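Local structure of coatomer subunit delta (5FJZ) at residues A[17-22]-A[258-263]; A[130-135]-A[206-211]; A[159-164]-A[214-219]. The protein probably helps the coatomer carry dilysine-tagged proteins back from the Golgi to the ER, and binds a tryptophan-based peptide of Dsl1 through its mu-homology domain. All coordinates share one frame; numbering follows the deposited sequence.

Contact 1 (A[17-22]-A[258-263]); sequences ISIKEV and VITSLK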
loop_
_atom_site.group_PDB
_atom_site.type_symbol
_atom_site.label_atom_id
_atom_site.label_comp_id
_atom_site.label_asym_id
_atom_site.label_seq_id
_atom_site.Cartn_x
_atom_site.Cartn_y
_atom_site.Cartn_z
ATOM N N ILE A 17 13.396 7.550 -24.983
ATOM C CA ILE A 17 12.007 7.179 -24.852
ATOM C C ILE A 17 11.918 5.729 -24.393
ATOM O O ILE A 17 12.586 4.859 -24.957
ATOM C CB ILE A 17 11.257 7.369 -26.210
ATOM C CG1 ILE A 17 11.194 8.858 -26.598
ATOM C CG2 ILE A 17 9.888 6.741 -26.125
ATOM C CD1 ILE A 17 10.927 9.049 -28.068
ATOM N N SER A 18 11.136 5.469 -23.330
ATOM C CA SER A 18 10.982 4.139 -22.783
ATOM C C SER A 18 9.539 3.718 -22.944
ATOM O O SER A 18 8.626 4.412 -22.503
ATOM C CB SER A 18 11.394 4.110 -21.317
ATOM O OG SER A 18 11.242 2.806 -20.816
ATOM N N ILE A 19 9.312 2.546 -23.589
ATOM C CA ILE A 19 7.986 2.038 -23.718
ATOM C C ILE A 19 7.903 0.788 -22.849
ATOM O O ILE A 19 8.597 -0.248 -23.142
ATOM C CB ILE A 19 7.699 1.692 -25.192
ATOM C CG1 ILE A 19 7.834 2.946 -26.074
ATOM C CG2 ILE A 19 6.315 1.095 -25.371
ATOM C CD1 ILE A 19 7.817 2.664 -27.578
ATOM N N LYS A 20 7.155 0.891 -21.755
ATOM C CA LYS A 20 7.206 -0.163 -20.714
ATOM C C LYS A 20 5.883 -0.823 -20.588
ATOM O O LYS A 20 4.867 -0.129 -20.414
ATOM C CB LYS A 20 7.608 0.484 -19.389
ATOM C CG LYS A 20 9.040 0.981 -19.327
ATOM C CD LYS A 20 9.321 1.710 -17.986
ATOM C CE LYS A 20 10.793 1.669 -17.663
ATOM N NZ LYS A 20 11.175 2.711 -16.653
ATOM N N GLU A 21 5.818 -2.135 -20.766
ATOM C CA GLU A 21 4.575 -2.911 -20.597
ATOM C C GLU A 21 4.680 -3.946 -19.514
ATOM O O GLU A 21 5.775 -4.559 -19.273
ATOM C CB GLU A 21 4.076 -3.524 -21.918
ATOM C CG GLU A 21 3.719 -2.394 -22.862
ATOM C CD GLU A 21 3.271 -2.801 -24.237
ATOM O OE1 GLU A 21 3.678 -3.909 -24.684
ATOM O OE2 GLU A 21 2.478 -2.037 -24.842
ATOM N N VAL A 22 3.618 -4.052 -18.737
ATOM C CA VAL A 22 3.510 -5.012 -17.627
ATOM C C VAL A 22 2.286 -5.889 -17.803
ATOM O O VAL A 22 1.234 -5.414 -18.137
ATOM C CB VAL A 22 3.349 -4.265 -16.290
ATOM C CG1 VAL A 22 3.142 -5.215 -15.130
ATOM C CG2 VAL A 22 4.531 -3.378 -16.042
ATOM N N VAL A 258 15.318 4.687 -28.087
ATOM C CA VAL A 258 14.115 4.057 -27.569
ATOM C C VAL A 258 14.543 2.751 -26.900
ATOM O O VAL A 258 15.364 2.003 -27.476
ATOM C CB VAL A 258 13.150 3.745 -28.686
ATOM C CG1 VAL A 258 11.907 2.983 -28.199
ATOM C CG2 VAL A 258 12.697 5.033 -29.412
ATOM N N ILE A 259 14.008 2.532 -25.701
ATOM C CA ILE A 259 14.037 1.265 -25.024
ATOM C C ILE A 259 12.628 0.713 -24.927
ATOM O O ILE A 259 11.720 1.442 -24.476
ATOM C CB ILE A 259 14.628 1.426 -23.645
ATOM C CG1 ILE A 259 16.077 1.808 -23.752
ATOM C CG2 ILE A 259 14.418 0.136 -22.791
ATOM C CD1 ILE A 259 16.709 2.234 -22.464
ATOM N N THR A 260 12.386 -0.554 -25.342
ATOM C CA THR A 260 11.134 -1.248 -25.030
ATOM C C THR A 260 11.320 -2.344 -24.001
ATOM O O THR A 260 12.418 -2.935 -23.913
ATOM C CB THR A 260 10.442 -1.923 -26.189
ATOM O OG1 THR A 260 11.356 -2.870 -26.765
ATOM C CG2 THR A 260 10.036 -0.924 -27.216
ATOM N N SER A 261 10.321 -2.545 -23.160
ATOM C CA SER A 261 10.371 -3.619 -22.081
ATOM C C SER A 261 9.023 -4.275 -21.858
ATOM O O SER A 261 7.950 -3.674 -22.124
ATOM C CB SER A 261 10.900 -3.137 -20.728
ATOM O OG SER A 261 10.222 -1.962 -20.335
ATOM N N LEU A 262 9.068 -5.525 -21.362
ATOM C CA LEU A 262 7.893 -6.314 -20.941
ATOM C C LEU A 262 8.287 -7.111 -19.716
ATOM O O LEU A 262 9.421 -7.658 -19.688
ATOM C CB LEU A 262 7.456 -7.281 -22.021
ATOM C CG LEU A 262 6.239 -8.152 -21.705
ATOM C CD1 LEU A 262 4.959 -7.366 -21.663
ATOM C CD2 LEU A 262 6.145 -9.261 -22.758
ATOM N N LYS A 263 7.502 -6.963 -18.656
ATOM C CA LYS A 263 7.741 -7.478 -17.332
ATOM C C LYS A 263 6.432 -8.155 -16.916
ATOM O O LYS A 263 5.325 -7.597 -17.089
ATOM C CB LYS A 263 8.104 -6.347 -16.360
ATOM C CG LYS A 263 8.466 -6.733 -14.940
ATOM C CD LYS A 263 8.930 -5.561 -14.041
ATOM C CE LYS A 263 9.142 -5.979 -12.629
ATOM N NZ LYS A 263 10.572 -5.966 -12.288
HETATM O O HOH W 1 8.253 -3.319 -18.565
HETATM O O HOH W 2 7.062 -4.630 -24.540
#

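Contact 2 (A[130-135]-A[206-211]); sequences SPSESQ and AFTIEA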
loop_
_atom_site.group_PDB
_atom_site.type_symbol
_atom_site.label_atom_id
_atom_site.label_comp_id
_atom_site.label_asym_id
_atom_site.label_seq_id
_atom_site.Cartn_x
_atom_site.Cartn_y
_atom_site.Cartn_z
ATOM N N SER A 130 1.755 -35.022 -9.159
ATOM C CA SER A 130 1.443 -36.344 -8.617
ATOM C C SER A 130 2.361 -36.652 -7.409
ATOM O O SER A 130 3.434 -36.080 -7.283
ATOM C CB SER A 130 1.566 -37.394 -9.725
ATOM O OG SER A 130 2.931 -37.485 -10.108
ATOM N N PRO A 131 1.918 -37.543 -6.504
ATOM C CA PRO A 131 2.676 -37.795 -5.287
ATOM C C PRO A 131 3.995 -38.365 -5.647
ATOM O O PRO A 131 4.054 -39.124 -6.578
ATOM C CB PRO A 131 1.824 -38.828 -4.537
ATOM C CG PRO A 131 0.420 -38.577 -4.998
ATOM C CD PRO A 131 0.548 -38.136 -6.446
ATOM N N SER A 132 5.042 -37.971 -4.963
ATOM C CA SER A 132 6.364 -38.454 -5.290
ATOM C C SER A 132 6.649 -39.819 -4.689
ATOM O O SER A 132 6.031 -40.249 -3.725
ATOM C CB SER A 132 7.461 -37.463 -4.917
ATOM O OG SER A 132 7.844 -37.558 -3.564
ATOM N N GLU A 133 7.581 -40.489 -5.356
ATOM C CA GLU A 133 8.042 -41.824 -5.025
ATOM C C GLU A 133 9.276 -41.775 -4.105
ATOM O O GLU A 133 9.827 -42.805 -3.765
ATOM C CB GLU A 133 8.352 -42.545 -6.391
ATOM C CG GLU A 133 8.906 -43.966 -6.472
ATOM C CD GLU A 133 8.473 -44.916 -5.364
ATOM O OE1 GLU A 133 7.606 -44.526 -4.551
ATOM O OE2 GLU A 133 9.008 -46.057 -5.311
ATOM N N SER A 134 9.700 -40.583 -3.696
ATOM C CA SER A 134 10.901 -40.468 -2.854
ATOM C C SER A 134 10.739 -39.510 -1.682
ATOM O O SER A 134 11.061 -39.851 -0.532
ATOM C CB SER A 134 12.082 -39.986 -3.694
ATOM O OG SER A 134 11.726 -38.843 -4.464
ATOM N N GLN A 135 10.324 -38.283 -2.002
ATOM C CA GLN A 135 10.141 -37.241 -1.002
ATOM C C GLN A 135 8.733 -37.338 -0.445
ATOM O O GLN A 135 7.899 -38.034 -1.028
ATOM C CB GLN A 135 10.429 -35.820 -1.603
ATOM C CG GLN A 135 11.824 -35.722 -2.229
ATOM C CD GLN A 135 12.383 -34.295 -2.446
ATOM O OE1 GLN A 135 13.407 -34.119 -3.126
ATOM N NE2 GLN A 135 11.716 -33.303 -1.905
ATOM N N ALA A 206 10.433 -29.692 -14.516
ATOM C CA ALA A 206 9.985 -30.743 -13.693
ATOM C C ALA A 206 10.846 -30.914 -12.469
ATOM O O ALA A 206 12.080 -30.875 -12.556
ATOM C CB ALA A 206 9.943 -32.074 -14.551
ATOM N N PHE A 207 10.214 -31.095 -11.329
ATOM C CA PHE A 207 10.923 -31.228 -10.055
ATOM C C PHE A 207 10.086 -31.902 -9.053
ATOM O O PHE A 207 8.858 -32.013 -9.217
ATOM C CB PHE A 207 11.419 -29.833 -9.572
ATOM C CG PHE A 207 10.322 -28.859 -9.463
ATOM C CD1 PHE A 207 9.794 -28.236 -10.605
ATOM C CD2 PHE A 207 9.706 -28.667 -8.304
ATOM C CE1 PHE A 207 8.710 -27.352 -10.497
ATOM C CE2 PHE A 207 8.617 -27.821 -8.195
ATOM C CZ PHE A 207 8.131 -27.137 -9.300
ATOM N N THR A 208 10.728 -32.326 -7.954
ATOM C CA THR A 208 10.080 -32.845 -6.835
ATOM C C THR A 208 10.319 -31.949 -5.620
ATOM O O THR A 208 11.424 -31.558 -5.382
ATOM C CB THR A 208 10.643 -34.261 -6.530
ATOM O OG1 THR A 208 10.454 -35.103 -7.692
ATOM C CG2 THR A 208 9.870 -34.879 -5.394
ATOM N N ILE A 209 9.267 -31.648 -4.934
ATOM C CA ILE A 209 9.289 -30.719 -3.818
ATOM C C ILE A 209 8.379 -31.231 -2.745
ATOM O O ILE A 209 7.305 -31.767 -3.012
ATOM C CB ILE A 209 8.895 -29.272 -4.285
ATOM C CG1 ILE A 209 9.157 -28.247 -3.172
ATOM C CG2 ILE A 209 7.445 -29.207 -4.733
ATOM C CD1 ILE A 209 9.109 -26.779 -3.700
ATOM N N GLU A 210 8.783 -31.049 -1.479
ATOM C CA GLU A 210 7.930 -31.389 -0.313
ATOM C C GLU A 210 6.824 -30.373 -0.078
ATOM O O GLU A 210 7.096 -29.197 -0.101
ATOM C CB GLU A 210 8.744 -31.417 0.980
ATOM C CG GLU A 210 9.623 -32.633 1.167
ATOM C CD GLU A 210 10.247 -32.670 2.555
ATOM O OE1 GLU A 210 10.203 -31.630 3.277
ATOM O OE2 GLU A 210 10.777 -33.743 2.921
ATOM N N ALA A 211 5.605 -30.846 0.177
ATOM C CA ALA A 211 4.513 -30.037 0.598
ATOM C C ALA A 211 3.553 -30.913 1.360
ATOM O O ALA A 211 3.496 -32.119 1.120
ATOM C CB ALA A 211 3.793 -29.455 -0.634
#

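Contact 3 (A[159-164]-A[214-219]); sequences IPVFPQ and EDALYP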
loop_
_atom_site.group_PDB
_atom_site.type_symbol
_atom_site.label_atom_id
_atom_site.label_comp_id
_atom_site.label_asym_id
_atom_site.label_seq_id
_atom_site.Cartn_x
_atom_site.Cartn_y
_atom_site.Cartn_z
ATOM N N ILE A 159 7.238 -21.458 -6.023
ATOM C CA ILE A 159 6.328 -22.320 -5.382
ATOM C C ILE A 159 6.256 -21.894 -3.934
ATOM O O ILE A 159 7.300 -21.825 -3.257
ATOM C CB ILE A 159 6.802 -23.841 -5.415
ATOM C CG1 ILE A 159 7.257 -24.217 -6.801
ATOM C CG2 ILE A 159 5.659 -24.712 -4.925
ATOM C CD1 ILE A 159 6.201 -24.021 -7.882
ATOM N N PRO A 160 5.028 -21.651 -3.391
ATOM C CA PRO A 160 4.837 -21.079 -2.009
ATOM C C PRO A 160 4.950 -22.051 -0.804
ATOM O O PRO A 160 4.104 -22.059 0.101
ATOM C CB PRO A 160 3.479 -20.486 -2.078
ATOM C CG PRO A 160 2.767 -21.390 -3.034
ATOM C CD PRO A 160 3.771 -21.709 -4.109
ATOM N N VAL A 161 6.072 -22.747 -0.757
ATOM C CA VAL A 161 6.339 -23.716 0.279
ATOM C C VAL A 161 7.780 -23.534 0.649
ATOM O O VAL A 161 8.562 -22.941 -0.102
ATOM C CB VAL A 161 6.003 -25.164 -0.159
ATOM C CG1 VAL A 161 4.543 -25.327 -0.386
ATOM C CG2 VAL A 161 6.770 -25.573 -1.359
ATOM N N PHE A 162 8.134 -23.992 1.837
ATOM C CA PHE A 162 9.519 -23.899 2.302
ATOM C C PHE A 162 9.934 -25.293 2.802
ATOM O O PHE A 162 9.723 -25.588 3.989
ATOM C CB PHE A 162 9.612 -22.935 3.530
ATOM C CG PHE A 162 9.306 -21.496 3.199
ATOM C CD1 PHE A 162 7.999 -21.097 3.055
ATOM C CD2 PHE A 162 10.296 -20.627 2.905
ATOM C CE1 PHE A 162 7.692 -19.803 2.664
ATOM C CE2 PHE A 162 10.016 -19.345 2.478
ATOM C CZ PHE A 162 8.710 -18.927 2.377
ATOM N N PRO A 163 10.429 -26.155 1.918
ATOM C CA PRO A 163 10.512 -27.553 2.355
ATOM C C PRO A 163 11.748 -27.799 3.201
ATOM O O PRO A 163 12.749 -27.123 2.999
ATOM C CB PRO A 163 10.599 -28.332 1.031
ATOM C CG PRO A 163 10.959 -27.342 -0.019
ATOM C CD PRO A 163 10.534 -25.997 0.446
ATOM N N GLN A 164 11.660 -28.752 4.127
ATOM C CA GLN A 164 12.839 -29.233 4.885
ATOM C C GLN A 164 13.876 -29.749 3.867
ATOM O O GLN A 164 14.984 -29.201 3.767
ATOM C CB GLN A 164 12.406 -30.290 5.938
ATOM C CG GLN A 164 11.559 -29.726 7.069
ATOM C CD GLN A 164 12.384 -28.892 8.056
ATOM O OE1 GLN A 164 13.239 -29.415 8.798
ATOM N NE2 GLN A 164 12.099 -27.592 8.103
ATOM N N GLU A 214 -1.449 -31.197 -1.916
ATOM C CA GLU A 214 -1.364 -30.691 -3.261
ATOM C C GLU A 214 -1.701 -29.191 -3.359
ATOM O O GLU A 214 -0.970 -28.444 -4.000
ATOM C CB GLU A 214 -2.267 -31.517 -4.156
ATOM C CG GLU A 214 -2.157 -31.157 -5.611
ATOM C CD GLU A 214 -2.667 -32.257 -6.518
ATOM O OE1 GLU A 214 -2.597 -33.451 -6.166
ATOM O OE2 GLU A 214 -3.159 -31.927 -7.593
ATOM N N ASP A 215 -2.768 -28.759 -2.701
ATOM C CA ASP A 215 -3.263 -27.369 -2.835
ATOM C C ASP A 215 -2.267 -26.338 -2.251
ATOM O O ASP A 215 -2.319 -25.192 -2.646
ATOM C CB ASP A 215 -4.631 -27.143 -2.229
ATOM C CG ASP A 215 -5.752 -27.869 -2.946
ATOM O OD1 ASP A 215 -5.678 -28.071 -4.179
ATOM O OD2 ASP A 215 -6.714 -28.250 -2.240
ATOM N N ALA A 216 -1.316 -26.783 -1.442
ATOM C CA ALA A 216 -0.296 -25.955 -0.847
ATOM C C ALA A 216 0.760 -25.529 -1.834
ATOM O O ALA A 216 1.530 -24.581 -1.609
ATOM C CB ALA A 216 0.403 -26.723 0.270
ATOM N N LEU A 217 0.802 -26.232 -2.968
ATOM C CA LEU A 217 1.759 -25.908 -3.985
ATOM C C LEU A 217 1.305 -24.682 -4.781
ATOM O O LEU A 217 2.029 -24.238 -5.653
ATOM C CB LEU A 217 1.926 -27.109 -4.942
ATOM C CG LEU A 217 2.472 -28.435 -4.442
ATOM C CD1 LEU A 217 2.233 -29.501 -5.536
ATOM C CD2 LEU A 217 3.937 -28.316 -4.167
ATOM N N TYR A 218 0.069 -24.193 -4.558
ATOM C CA TYR A 218 -0.486 -23.122 -5.367
ATOM C C TYR A 218 -0.813 -21.873 -4.504
ATOM O O TYR A 218 -1.028 -22.026 -3.302
ATOM C CB TYR A 218 -1.756 -23.609 -6.069
ATOM C CG TYR A 218 -1.487 -24.662 -7.070
ATOM C CD1 TYR A 218 -1.138 -24.364 -8.358
ATOM C CD2 TYR A 218 -1.653 -26.004 -6.729
ATOM C CE1 TYR A 218 -0.854 -25.392 -9.279
ATOM C CE2 TYR A 218 -1.337 -27.022 -7.605
ATOM C CZ TYR A 218 -0.946 -26.717 -8.871
ATOM O OH TYR A 218 -0.686 -27.743 -9.759
ATOM N N PRO A 219 -0.790 -20.642 -5.064
ATOM C CA PRO A 219 -0.440 -20.245 -6.450
ATOM C C PRO A 219 1.052 -20.402 -6.804
ATOM O O PRO A 219 1.959 -20.089 -6.023
ATOM C CB PRO A 219 -0.933 -18.826 -6.520
ATOM C CG PRO A 219 -0.850 -18.275 -5.080
ATOM C CD PRO A 219 -0.988 -19.459 -4.167
HETATM O O HOH W 3 1.761 -22.911 0.387
#

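Contact 1 (A[17-22]-A[258-263])
V258 opens the pairing with I17: its CG2 lies 4.2 Å from I17 CB, while CG1 leans the other way along the strand and meets I19 CD1. That second methyl contact is oblique, the two side chains crossing on the buried face they share with I241 of strand 241-246. At I259 the backbone takes over. Its N bonds to I17 O and its O receives I19 N at 2.8 Å, so one residue grips its neighbour strand on both sides of S18. The side chain of I259 turns to the other face, beside R229 of strand 220-229. T260 is back on the buried face, where its CG2 comes within 4.0 Å of I19 CB.

The strands run parallel, at 11° to each other. They are the first and last long strands of the mu-homology domain, side by side in its large mixed sheet, and 17-22 belongs to the region that interacts with Dsl1.

S261 repeats the double grip, N to I19 O and O from E21 N. The E21 N-H approaches S261 O from well above the carbonyl plane, 39° out of it, and a water also donates to this oxygen. S261 OG sits between its own backbone N and carbonyl carbon (chi1 50°), the rotation that brings it 3.3 Å from K20 CG; a second water joins this OG to E21 O. K20 itself runs on to a salt bridge with E43. L262 returns to the buried face, resting CD1 4.0 Å from E21 CB, and the E21 carboxylate beyond is held by T237 and W109. K263 N closes the ladder with a 3.0 Å bond to E21 O, its aliphatic chain then heading off the sheet.

Contact 2 (A[130-135]-A[206-211])
T208 CG2 is the methyl on which this contact turns, touched by S132 and Q135 from the turn of a beta-hairpin. The hairpin is made by strands 123-131 and 137-146, and strand 202-210 lies on the far side of 137-146 in the same antiparallel sheet of the mu-homology domain. The turn joining the first two strands thus touches the third.

S132 makes the closest approach, with CB 3.6 Å from T208 CG2. Q135 brings the aliphatic part of its chain to the same methyl: CB stands 3.9 Å from T208 CG2, and CG follows at 3.8 Å. The contacts on the T208 methyl are van der Waals. The Q135 chain, extended beyond CG, crosses T208 obliquely and runs on toward E210, where the two long side chains cross at about a right angle. At the tip of the turn E133 and S134 are poorly ordered.

One step out, within the turn, S132 OG lies 3.0 Å from Q135 N. Strand 137-146 then fixes the spacing of the two segments, because D139 pairs through its backbone with S130, while F138 and V140 pair with I209 and F207. On its other edge strand 202-210 is bonded to strand 168-169 through T208 with D168, and just past the end of that strand through A206 with N170.

T208 itself owes its pose to this second shell. Its CG2 is anti to the backbone N, which presents the methyl to the turn, and the hydroxyl is left to other partners: T208 OG1 is hydrogen-bonded to both D139 OD1 and N170 ND2.

Contact 3 (A[159-164]-A[214-219])
P160 sets its ring against three backbone carbonyls at once, those of A216, L217 and P219. Its CD is only 3.1 Å from P219 O and 3.4 Å from L217 O, while CG faces A216 O at 3.7 Å. The L217 oxygen is buried here without a polar partner anywhere in the model. P160 is also the centre of an inverse gamma turn, closed by V161 N to I159 O at 2.9 Å. V161 CG1, anti to the carbonyl carbon (chi1 -66°), lies 3.3 Å from A216 O.

Both segments lie in connections between strands, in the half of the mu-homology domain that carries the four-stranded sheet. Farther along 159-164, F162 packs on an aromatic side chain of the bound peptide. In the other segment a 3-10 segment, 214-217, is followed by a cis peptide bond before P219. An alanine at P160 lacks CG and CD, and would probably open a gap beside the oxygens of A216, L217 and P219 and leave the gamma turn freer to flex. I159 and L217 lie side by side, I159 CG2 4.1 Å from L217 CD2. A water donates to both P160 O and A216 O.

How the contacts relate
From the N terminus, strand 15-27 waits for almost the whole chain before 257-269 returns beside it, so contact 1 closes the outermost loop, with contacts 2 and 3 nested inside. Contact 2 closes the loop from 135 to 206 and contact 3 the one from 164 to 214, and these two cross. Contact 1 holds the ends of the domain together in the large mixed sheet, about 38 Å between centres from contact 2. Contact 2 ties the turn of the 123-131/137-146 hairpin to strand 202-210 of the same smaller sheet, and contact 3 joins two connections beside it. The latter pair touch, I209 CD1 packing 3.5 Å from V161 CG2.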